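Long-range contacts in prolyl oligopeptidase (Novosphingobium capsulatum, PDB 1YR2), which probably hydrolyses oligopeptides as a serine peptidase, cutting after proline in strong preference to alanine: residues R269-S274 with I284-G289; P292-H297 with Q319-D324; F510-D515 with D708-L713; L92-A97 with F712-T717. One frame throughout, in Å; residues are numbered along the deposited sequence.

Contact 1 (R269-S274 with I284-G289); sequences RGHGAS and ITSSEG
Strands 270-274 and 284-287 run antiparallel, their short axes 160° apart and 4.6 Å at closest approach, with G270/S287 and G272/T285 as hydrogen-bonded pairs alternating with the non-hydrogen-bonded pairs H271/S286 and A273/I284. They form the hairpin of the first two strands in a four-stranded blade of the beta-propeller domain. Four N-H...O=C bonds join them. In each pair the bond donated by the glycine is the straighter: G270 N lies 2.8 Å from S287 O, close to the C=O axis, whereas S287 N returns to G270 O from above the carbonyl plane. On the face that carries the T285 and S287 side chains, the first strand has glycines at G270 and G272 and so offers only backbone at these positions.

The other face carries the side-chain chemistry. H271 and S286 both turn their first side-chain branch anti to the carbonyl carbon, which brings ND1 to 2.6 Å from S286 OG, in the plane of the imidazole. This bond is short; T263 OG1 holds NE2, so both ring nitrogens are engaged and the ring's rotation is fixed. F261 meets the same ring edge-to-face. Farther along, A273 CB rests 4.2 Å from I284 CG1. At the hairpin's open end R269, bent at chi2 and chi3, crosses the extended E288 at about a right angle. The salt bridge there is nearly straight at 171°: NE reaches E288 OE1 at 3.0 Å, in the guanidinium plane, on the oxygen's anti lone pair.

Contact 2 (P292-H297 with Q319-D324); sequences PVNTVH and QWDFVD
This is a junction between two propeller blades, carried chiefly by one asparagine: P292-H297 leads into the third strand of its blade, and Q319-D324 opens the first strand of the next. The two segments share no beta bridge. Instead, the N294 amide does the work of a strand neighbour for W320. Its OD1 accepts W320 N at 2.9 Å along an almost straight path (175°), and its ND2 gives a hydrogen to W320 O, also at 2.9 Å. A second bond from ND2 runs to T295 O at 3.0 Å, and both acceptors lie near the amide plane, so three bonds grip a buried group and set which end is nitrogen. The price is the first torsion, since CG sits between the backbone N and the carbonyl carbon (chi1 68°), the crowded position. An alanine here would remove all three bonds and would probably leave W320 N and O, at the start of the neighbouring blade, poorly satisfied.

Apolar packing completes the junction. V296 places CG2 3.7 Å from W320 CB, the two side chains crossing at about a right angle. The indole itself stands almost perpendicular to the N294 amide and leads away from P292-H297, toward F332 and S334 in the second strand of its own blade. At the surface, P292 O approaches Q319 CB to 3.5 Å, while the Q319 carboxamide turns to K341. Successive blades joined mainly by side chains rather than by a continuous sheet are the hallmark of the beta-propeller.

Contact 3 (F510-D515 with D708-L713); sequences FMTWID and DVQAFL
W513 and Q710 interlock between helices 510-514 and 708-713, whose short axes cross at -34° and approach to 11.0 Å, a separation wide enough to take whole side chains in the gap. Q710 spans it. Its CG lies anti to the carbonyl carbon and the chain runs on extended, so that the amide reaches the opposite helix. There OE1 stands 3.6 Å from T512 CG2 and 3.5 Å from W513 N, without a hydrogen bond to that nitrogen. The bond is made by the other end: NE2 donates to G509 O, one residue ahead of F510.

W513 answers from the other helix. With CG anti to the backbone N (chi1 -178°), its indole extends back toward helix 708-713 with its plane nearly perpendicular to the Q710 amide. The ring presents its six-membered edge: CZ3 meets Q710 O in the ring plane at 3.8 Å and L713 CB at 4.1 Å, crossing the L713 side chain at about a right angle. At the indole's far side NE1 bonds to A519 O, which fixes the ring's rotation. An alanine here would take away this edge and the NE1 bond and would probably loosen the packing of both helices.

All the touching residues are buried, in the alpha/beta-hydrolase domain. Between the segments themselves the contact is thus van der Waals packing, and the side-chain donors Q710 NE2 and W513 NE1 find backbone carbonyls just beyond.

Contact 4 (L92-A97 with F712-T717); sequences LPERAA and FLAHFT
H715 ND1 is the best-held polar atom between these segments, and a single bond grips it: it donates to E94 OE2 at 3.2 Å with an N-H...O angle of 161°. The carboxylate oxygen lies close to the imidazole plane and uses its syn lone pair, although the two flat groups are strongly tilted against each other. E94 CG, anti to the carbonyl carbon, lies 4.2 Å from A714 CB, and the bend at chi2 then folds the carboxylate back over the start of the H715 side chain. H715 is exposed, and a neighbouring carboxylate would tend to favour the protonated imidazole.

The ring is also packed on one face. L92 CD2 sits over it, 3.9 Å from the ring centroid and 17° off the normal, a CH-pi contact. The other methyl, CD1, turns inward to the helix backbone, 3.7 Å from F712 N, so the forked leucine straddles buried and exposed parts of the same helix. Because CG of H715 is anti to the backbone N, the imidazole brings CD2 over one face of the F716 ring, toward its rim, 3.7 Å above the plane.

L92 to R95 form a type I turn leading into helix 95-105, which brings L92 and E94 to bear on the same helix. The contact therefore joins an N-terminal segment to helix 699-717, late in the chain, in the hydrolase domain. Nearby, F712 packs on Y88 and L89 of helix 72-89 and on A649 and L651 of strand 649-654, and L713 on A570 of strand 569-574.

The four contacts form two pairs at opposite ends of the molecule, contacts 1 and 3 lying about 46 Å apart between centres. Contacts 1 and 2, both partly buried, belong to the propeller and touch through backbone bonds between strands 281-287 and 295-302; one closes strands within a blade, the other passes from that blade to the next. Contacts 3 and 4 use overlapping parts of helix 699-717, sharing F712 and L713, and are joined further by the salt bridge of R95 to D708. Contact 3 is wholly buried and makes no hydrogen bond between its segments, whereas contact 4 reaches the surface at a histidine-carboxylate pair. Backbone bonding thus dominates only in contact 1.

Contact 1 (R269-S274 with I284-G289)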
# COMPACT_ATOMS: atom_id res chain seq x y z
N ARG A 269 28.90 -0.33 -5.28
CA ARG A 269 27.93 -0.48 -6.38
C ARG A 269 27.37 -1.90 -6.42
O ARG A 269 28.13 -2.87 -6.38
CB ARG A 269 28.68 -0.18 -7.69
CG ARG A 269 27.89 0.23 -8.85
CD ARG A 269 27.08 1.52 -8.65
NE ARG A 269 27.87 2.68 -8.34
CZ ARG A 269 28.32 3.55 -9.22
NH1 ARG A 269 28.10 3.40 -10.51
NH2 ARG A 269 28.97 4.61 -8.81
N GLY A 270 26.04 -2.00 -6.45
CA GLY A 270 25.31 -3.24 -6.63
C GLY A 270 24.91 -3.43 -8.09
O GLY A 270 24.74 -2.45 -8.83
N HIS A 271 24.72 -4.67 -8.53
CA HIS A 271 24.49 -4.95 -9.95
C HIS A 271 23.50 -6.08 -10.04
O HIS A 271 23.66 -7.14 -9.36
CB HIS A 271 25.76 -5.44 -10.63
CG HIS A 271 26.92 -4.50 -10.51
ND1 HIS A 271 26.94 -3.28 -11.14
CD2 HIS A 271 28.08 -4.60 -9.84
CE1 HIS A 271 28.06 -2.66 -10.86
NE2 HIS A 271 28.79 -3.45 -10.09
N GLY A 272 22.43 -5.83 -10.80
CA GLY A 272 21.41 -6.85 -11.06
C GLY A 272 21.33 -7.05 -12.58
O GLY A 272 21.49 -6.09 -13.38
N ALA A 273 21.10 -8.29 -13.01
CA ALA A 273 21.10 -8.62 -14.43
C ALA A 273 19.74 -9.12 -14.88
O ALA A 273 19.12 -9.90 -14.18
CB ALA A 273 22.14 -9.71 -14.71
N SER A 274 19.31 -8.68 -16.04
CA SER A 274 18.11 -9.13 -16.71
C SER A 274 18.47 -9.49 -18.14
O SER A 274 19.55 -9.13 -18.60
CB SER A 274 17.04 -8.02 -16.77
OG SER A 274 16.74 -7.60 -15.47
N ILE A 284 22.25 -4.84 -17.45
CA ILE A 284 22.69 -4.79 -16.06
C ILE A 284 22.37 -3.39 -15.51
O ILE A 284 22.80 -2.38 -16.05
CB ILE A 284 24.18 -5.12 -15.94
CG1 ILE A 284 24.42 -6.55 -16.40
CG2 ILE A 284 24.64 -4.93 -14.49
CD1 ILE A 284 25.81 -6.85 -16.67
N THR A 285 21.62 -3.40 -14.42
CA THR A 285 21.21 -2.23 -13.66
C THR A 285 22.05 -2.16 -12.40
O THR A 285 22.11 -3.12 -11.63
CB THR A 285 19.73 -2.45 -13.31
OG1 THR A 285 19.00 -2.43 -14.55
CG2 THR A 285 19.18 -1.32 -12.58
N SER A 286 22.59 -0.98 -12.12
CA SER A 286 23.50 -0.81 -11.02
C SER A 286 23.17 0.45 -10.22
O SER A 286 22.89 1.53 -10.77
CB SER A 286 24.95 -0.74 -11.52
OG SER A 286 25.25 -1.80 -12.41
N SER A 287 23.23 0.31 -8.91
CA SER A 287 22.96 1.42 -8.00
C SER A 287 23.81 1.34 -6.75
O SER A 287 24.47 0.34 -6.50
CB SER A 287 21.47 1.44 -7.63
OG SER A 287 21.11 0.27 -6.89
N GLU A 288 23.74 2.40 -5.95
CA GLU A 288 24.48 2.48 -4.73
C GLU A 288 23.65 3.29 -3.76
O GLU A 288 23.24 4.38 -4.11
CB GLU A 288 25.77 3.23 -5.07
CG GLU A 288 26.77 3.22 -4.01
CD GLU A 288 28.09 3.79 -4.46
OE1 GLU A 288 28.58 3.45 -5.58
OE2 GLU A 288 28.63 4.57 -3.65
N GLY A 289 23.37 2.75 -2.58
CA GLY A 289 22.89 3.56 -1.46
C GLY A 289 21.51 4.24 -1.53
O GLY A 289 21.42 5.48 -1.37
O HOH W 1 18.72 -5.15 -15.28

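Contact 2 (P292-H297 with Q319-D324)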
# COMPACT_ATOMS: atom_id res chain seq x y z
N PRO A 292 17.19 6.68 -5.71
CA PRO A 292 16.51 5.96 -6.80
C PRO A 292 17.05 6.36 -8.18
O PRO A 292 16.28 6.90 -9.02
CB PRO A 292 15.05 6.39 -6.60
CG PRO A 292 15.16 7.80 -6.06
CD PRO A 292 16.42 7.85 -5.24
N VAL A 293 18.35 6.14 -8.40
CA VAL A 293 19.03 6.40 -9.66
C VAL A 293 19.95 5.21 -9.98
O VAL A 293 20.36 4.48 -9.09
CB VAL A 293 19.81 7.76 -9.71
CG1 VAL A 293 18.87 8.96 -9.41
CG2 VAL A 293 21.04 7.83 -8.81
N ASN A 294 20.26 5.02 -11.25
CA ASN A 294 21.02 3.86 -11.66
C ASN A 294 21.74 4.01 -12.97
O ASN A 294 21.34 4.83 -13.81
CB ASN A 294 20.17 2.57 -11.65
CG ASN A 294 19.10 2.57 -12.72
OD1 ASN A 294 18.02 3.15 -12.52
ND2 ASN A 294 19.40 1.95 -13.90
N THR A 295 22.79 3.22 -13.15
CA THR A 295 23.47 3.08 -14.40
C THR A 295 22.92 1.89 -15.14
O THR A 295 22.18 1.09 -14.58
CB THR A 295 25.00 2.88 -14.21
OG1 THR A 295 25.25 1.62 -13.56
CG2 THR A 295 25.65 4.00 -13.35
N VAL A 296 23.29 1.80 -16.42
CA VAL A 296 22.84 0.71 -17.27
C VAL A 296 23.99 0.30 -18.13
O VAL A 296 24.60 1.17 -18.81
CB VAL A 296 21.61 1.13 -18.17
CG1 VAL A 296 21.16 -0.08 -19.05
CG2 VAL A 296 20.44 1.62 -17.33
N HIS A 297 24.34 -1.00 -18.09
CA HIS A 297 25.25 -1.61 -19.03
C HIS A 297 24.52 -2.69 -19.84
O HIS A 297 23.55 -3.30 -19.35
CB HIS A 297 26.44 -2.25 -18.32
CG HIS A 297 27.37 -1.27 -17.68
ND1 HIS A 297 27.04 -0.55 -16.56
CD2 HIS A 297 28.61 -0.86 -18.05
CE1 HIS A 297 28.05 0.25 -16.24
NE2 HIS A 297 29.01 0.09 -17.14
N GLN A 319 16.85 7.60 -12.65
CA GLN A 319 16.20 6.31 -12.79
C GLN A 319 16.09 5.87 -14.26
O GLN A 319 15.65 6.60 -15.10
CB GLN A 319 14.78 6.35 -12.13
CG GLN A 319 13.96 5.04 -12.23
CD GLN A 319 12.45 5.26 -12.15
OE1 GLN A 319 11.98 5.84 -11.21
NE2 GLN A 319 11.71 4.82 -13.18
N TRP A 320 16.53 4.66 -14.56
CA TRP A 320 16.40 3.99 -15.85
C TRP A 320 16.02 2.54 -15.57
O TRP A 320 16.91 1.71 -15.35
CB TRP A 320 17.71 3.99 -16.60
CG TRP A 320 18.07 5.29 -17.15
CD1 TRP A 320 18.79 6.27 -16.52
CD2 TRP A 320 17.72 5.81 -18.43
NE1 TRP A 320 18.89 7.37 -17.34
CE2 TRP A 320 18.27 7.11 -18.52
CE3 TRP A 320 17.04 5.29 -19.55
CZ2 TRP A 320 18.14 7.92 -19.67
CZ3 TRP A 320 16.87 6.08 -20.64
CH2 TRP A 320 17.43 7.39 -20.72
N ASP A 321 14.73 2.25 -15.53
CA ASP A 321 14.21 0.93 -15.17
C ASP A 321 13.94 0.15 -16.49
O ASP A 321 13.15 0.62 -17.32
CB ASP A 321 12.87 1.03 -14.46
CG ASP A 321 12.97 1.57 -13.03
OD1 ASP A 321 14.04 1.49 -12.39
OD2 ASP A 321 11.98 2.06 -12.50
N PHE A 322 14.59 -0.99 -16.64
CA PHE A 322 14.47 -1.77 -17.89
C PHE A 322 13.11 -2.43 -17.95
O PHE A 322 12.70 -3.06 -17.02
CB PHE A 322 15.57 -2.83 -17.88
CG PHE A 322 15.52 -3.79 -19.05
CD1 PHE A 322 15.49 -3.34 -20.34
CD2 PHE A 322 15.54 -5.16 -18.81
CE1 PHE A 322 15.44 -4.24 -21.38
CE2 PHE A 322 15.53 -6.05 -19.85
CZ PHE A 322 15.50 -5.57 -21.13
N VAL A 323 12.43 -2.28 -19.07
CA VAL A 323 11.11 -2.90 -19.27
C VAL A 323 11.31 -4.24 -19.97
O VAL A 323 11.12 -5.28 -19.34
CB VAL A 323 10.18 -1.96 -20.05
CG1 VAL A 323 8.83 -2.58 -20.29
CG2 VAL A 323 9.98 -0.67 -19.31
N ASP A 324 11.68 -4.21 -21.25
CA ASP A 324 12.00 -5.40 -22.02
C ASP A 324 12.67 -4.94 -23.32
O ASP A 324 12.79 -3.73 -23.58
CB ASP A 324 10.72 -6.19 -22.30
CG ASP A 324 10.95 -7.68 -22.62
OD1 ASP A 324 12.11 -8.20 -22.71
OD2 ASP A 324 9.97 -8.42 -22.76

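Contact 3 (F510-D515 with D708-L713)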
# COMPACT_ATOMS: atom_id res chain seq x y z
N PHE A 510 -12.61 -1.79 6.34
CA PHE A 510 -13.54 -0.88 5.63
C PHE A 510 -14.65 -1.67 4.96
O PHE A 510 -15.81 -1.24 4.96
CB PHE A 510 -12.86 0.05 4.66
CG PHE A 510 -11.92 1.05 5.33
CD1 PHE A 510 -12.17 1.51 6.64
CD2 PHE A 510 -10.81 1.48 4.68
CE1 PHE A 510 -11.26 2.38 7.28
CE2 PHE A 510 -9.92 2.39 5.30
CZ PHE A 510 -10.14 2.81 6.59
N MET A 511 -14.31 -2.84 4.45
CA MET A 511 -15.31 -3.70 3.79
C MET A 511 -16.39 -4.18 4.74
O MET A 511 -17.55 -4.38 4.34
CB MET A 511 -14.62 -4.88 3.14
CG MET A 511 -15.49 -5.71 2.21
SD MET A 511 -15.95 -4.73 0.73
CE MET A 511 -17.49 -5.34 0.60
N THR A 512 -16.02 -4.39 5.99
CA THR A 512 -16.96 -4.80 7.03
C THR A 512 -18.05 -3.72 7.16
O THR A 512 -19.24 -4.04 7.27
CB THR A 512 -16.21 -5.00 8.39
OG1 THR A 512 -15.25 -6.05 8.27
CG2 THR A 512 -17.17 -5.42 9.55
N TRP A 513 -17.64 -2.45 7.22
CA TRP A 513 -18.58 -1.35 7.31
C TRP A 513 -19.47 -1.29 6.08
O TRP A 513 -20.68 -1.23 6.22
CB TRP A 513 -17.86 -0.02 7.47
CG TRP A 513 -18.67 1.19 7.62
CD1 TRP A 513 -19.04 2.05 6.65
CD2 TRP A 513 -19.21 1.71 8.85
NE1 TRP A 513 -19.77 3.08 7.19
CE2 TRP A 513 -19.90 2.89 8.53
CE3 TRP A 513 -19.16 1.30 10.17
CZ2 TRP A 513 -20.51 3.69 9.49
CZ3 TRP A 513 -19.77 2.11 11.15
CH2 TRP A 513 -20.45 3.27 10.80
N ILE A 514 -18.88 -1.32 4.90
CA ILE A 514 -19.64 -1.21 3.64
C ILE A 514 -20.61 -2.38 3.47
O ILE A 514 -21.78 -2.18 3.08
CB ILE A 514 -18.68 -1.15 2.47
CG1 ILE A 514 -17.74 0.09 2.59
CG2 ILE A 514 -19.46 -1.20 1.14
CD1 ILE A 514 -16.42 -0.07 1.85
N ASP A 515 -20.16 -3.59 3.79
CA ASP A 515 -21.01 -4.77 3.69
C ASP A 515 -21.86 -5.01 4.93
O ASP A 515 -22.47 -6.09 5.08
CB ASP A 515 -20.21 -5.98 3.31
CG ASP A 515 -21.09 -7.10 2.76
OD1 ASP A 515 -22.10 -6.82 2.07
OD2 ASP A 515 -20.85 -8.28 2.99
N ASP A 708 -14.91 -3.38 17.85
CA ASP A 708 -15.18 -2.40 18.92
C ASP A 708 -15.38 -0.99 18.34
O ASP A 708 -16.35 -0.30 18.61
CB ASP A 708 -14.00 -2.33 19.87
CG ASP A 708 -14.00 -3.44 20.93
OD1 ASP A 708 -15.00 -4.22 21.06
OD2 ASP A 708 -13.01 -3.62 21.70
N VAL A 709 -14.42 -0.58 17.55
CA VAL A 709 -14.47 0.77 16.97
C VAL A 709 -15.69 0.87 16.10
O VAL A 709 -16.44 1.83 16.20
CB VAL A 709 -13.17 1.06 16.19
CG1 VAL A 709 -13.26 2.34 15.35
CG2 VAL A 709 -11.98 1.15 17.13
N GLN A 710 -15.90 -0.06 15.19
CA GLN A 710 -17.03 0.07 14.30
C GLN A 710 -18.38 -0.04 15.01
O GLN A 710 -19.35 0.59 14.62
CB GLN A 710 -16.90 -0.86 13.11
CG GLN A 710 -15.83 -0.39 12.14
CD GLN A 710 -15.78 -1.18 10.85
OE1 GLN A 710 -16.68 -2.01 10.56
NE2 GLN A 710 -14.76 -0.91 10.03
N ALA A 711 -18.48 -0.87 16.03
CA ALA A 711 -19.71 -0.93 16.82
C ALA A 711 -19.98 0.43 17.47
O ALA A 711 -21.13 0.89 17.50
CB ALA A 711 -19.57 -1.99 17.90
N PHE A 712 -18.94 1.06 18.02
CA PHE A 712 -19.06 2.41 18.63
C PHE A 712 -19.51 3.42 17.57
O PHE A 712 -20.51 4.13 17.73
CB PHE A 712 -17.71 2.79 19.24
CG PHE A 712 -17.70 4.07 20.01
CD1 PHE A 712 -17.35 5.25 19.39
CD2 PHE A 712 -17.91 4.07 21.36
CE1 PHE A 712 -17.29 6.43 20.14
CE2 PHE A 712 -17.84 5.25 22.13
CZ PHE A 712 -17.53 6.40 21.53
N LEU A 713 -18.80 3.49 16.47
CA LEU A 713 -19.19 4.41 15.39
C LEU A 713 -20.60 4.11 14.84
O LEU A 713 -21.37 5.04 14.53
CB LEU A 713 -18.18 4.37 14.23
CG LEU A 713 -16.72 4.69 14.62
CD1 LEU A 713 -15.81 4.67 13.37
CD2 LEU A 713 -16.62 6.05 15.33

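Contact 4 (L92-A97 with F712-T717)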
# COMPACT_ATOMS: atom_id res chain seq x y z
N LEU A 92 -22.45 -2.85 23.56
CA LEU A 92 -22.98 -2.41 22.26
C LEU A 92 -23.53 -3.59 21.47
O LEU A 92 -22.80 -4.52 21.16
CB LEU A 92 -21.90 -1.71 21.45
CG LEU A 92 -21.39 -0.44 22.11
CD1 LEU A 92 -20.18 0.04 21.36
CD2 LEU A 92 -22.50 0.61 22.13
N PRO A 93 -24.83 -3.56 21.13
CA PRO A 93 -25.42 -4.71 20.46
C PRO A 93 -25.01 -4.83 18.97
O PRO A 93 -25.25 -5.90 18.44
CB PRO A 93 -26.92 -4.47 20.64
CG PRO A 93 -27.06 -3.01 20.65
CD PRO A 93 -25.81 -2.49 21.34
N GLU A 94 -24.37 -3.82 18.36
CA GLU A 94 -23.95 -3.94 16.95
C GLU A 94 -22.67 -4.80 16.81
O GLU A 94 -22.38 -5.30 15.73
CB GLU A 94 -23.71 -2.55 16.32
CG GLU A 94 -24.86 -1.54 16.35
CD GLU A 94 -25.03 -0.79 17.68
OE1 GLU A 94 -24.23 -1.00 18.63
OE2 GLU A 94 -26.02 -0.04 17.79
N ARG A 95 -21.95 -5.03 17.92
CA ARG A 95 -20.61 -5.58 17.86
C ARG A 95 -20.52 -6.98 17.29
O ARG A 95 -19.64 -7.28 16.47
CB ARG A 95 -19.95 -5.58 19.23
CG ARG A 95 -18.49 -5.85 19.11
CD ARG A 95 -17.77 -6.01 20.38
NE ARG A 95 -16.34 -6.26 20.16
CZ ARG A 95 -15.79 -7.46 19.95
NH1 ARG A 95 -16.56 -8.53 19.86
NH2 ARG A 95 -14.48 -7.56 19.79
N ALA A 96 -21.43 -7.83 17.73
CA ALA A 96 -21.46 -9.24 17.34
C ALA A 96 -21.48 -9.44 15.85
O ALA A 96 -20.72 -10.24 15.31
CB ALA A 96 -22.70 -9.90 17.94
N ALA A 97 -22.35 -8.70 15.17
CA ALA A 97 -22.57 -8.85 13.75
C ALA A 97 -21.36 -8.32 12.99
O ALA A 97 -20.97 -8.87 11.96
CB ALA A 97 -23.80 -8.08 13.34
N PHE A 712 -18.94 1.06 18.02
CA PHE A 712 -19.06 2.41 18.63
C PHE A 712 -19.51 3.42 17.57
O PHE A 712 -20.51 4.13 17.73
CB PHE A 712 -17.71 2.79 19.24
CG PHE A 712 -17.70 4.07 20.01
CD1 PHE A 712 -17.35 5.25 19.39
CD2 PHE A 712 -17.91 4.07 21.36
CE1 PHE A 712 -17.29 6.43 20.14
CE2 PHE A 712 -17.84 5.25 22.13
CZ PHE A 712 -17.53 6.40 21.53
N LEU A 713 -18.80 3.49 16.47
CA LEU A 713 -19.19 4.41 15.39
C LEU A 713 -20.60 4.11 14.84
O LEU A 713 -21.37 5.04 14.53
CB LEU A 713 -18.18 4.37 14.23
CG LEU A 713 -16.72 4.69 14.62
CD1 LEU A 713 -15.81 4.67 13.37
CD2 LEU A 713 -16.62 6.05 15.33
N ALA A 714 -20.94 2.84 14.66
CA ALA A 714 -22.30 2.47 14.22
C ALA A 714 -23.39 2.91 15.18
O ALA A 714 -24.42 3.37 14.77
CB ALA A 714 -22.41 0.95 14.05
N HIS A 715 -23.14 2.69 16.45
CA HIS A 715 -24.12 3.03 17.50
C HIS A 715 -24.46 4.52 17.43
O HIS A 715 -25.62 4.90 17.39
CB HIS A 715 -23.54 2.68 18.86
CG HIS A 715 -24.50 2.87 19.98
ND1 HIS A 715 -25.61 2.07 20.15
CD2 HIS A 715 -24.53 3.78 20.98
CE1 HIS A 715 -26.28 2.47 21.22
NE2 HIS A 715 -25.65 3.50 21.75
N PHE A 716 -23.42 5.35 17.27
CA PHE A 716 -23.59 6.80 17.33
C PHE A 716 -23.95 7.43 15.98
O PHE A 716 -24.32 8.61 15.94
CB PHE A 716 -22.37 7.44 18.00
CG PHE A 716 -22.37 7.23 19.46
CD1 PHE A 716 -23.30 7.91 20.26
CD2 PHE A 716 -21.54 6.29 20.07
CE1 PHE A 716 -23.41 7.64 21.63
CE2 PHE A 716 -21.61 6.05 21.44
CZ PHE A 716 -22.54 6.71 22.22
N THR A 717 -23.89 6.67 14.88
CA THR A 717 -24.38 7.16 13.61
C THR A 717 -25.71 6.56 13.17
O THR A 717 -26.20 6.89 12.08
CB THR A 717 -23.38 6.94 12.48
OG1 THR A 717 -23.05 5.55 12.35
CG2 THR A 717 -22.07 7.68 12.70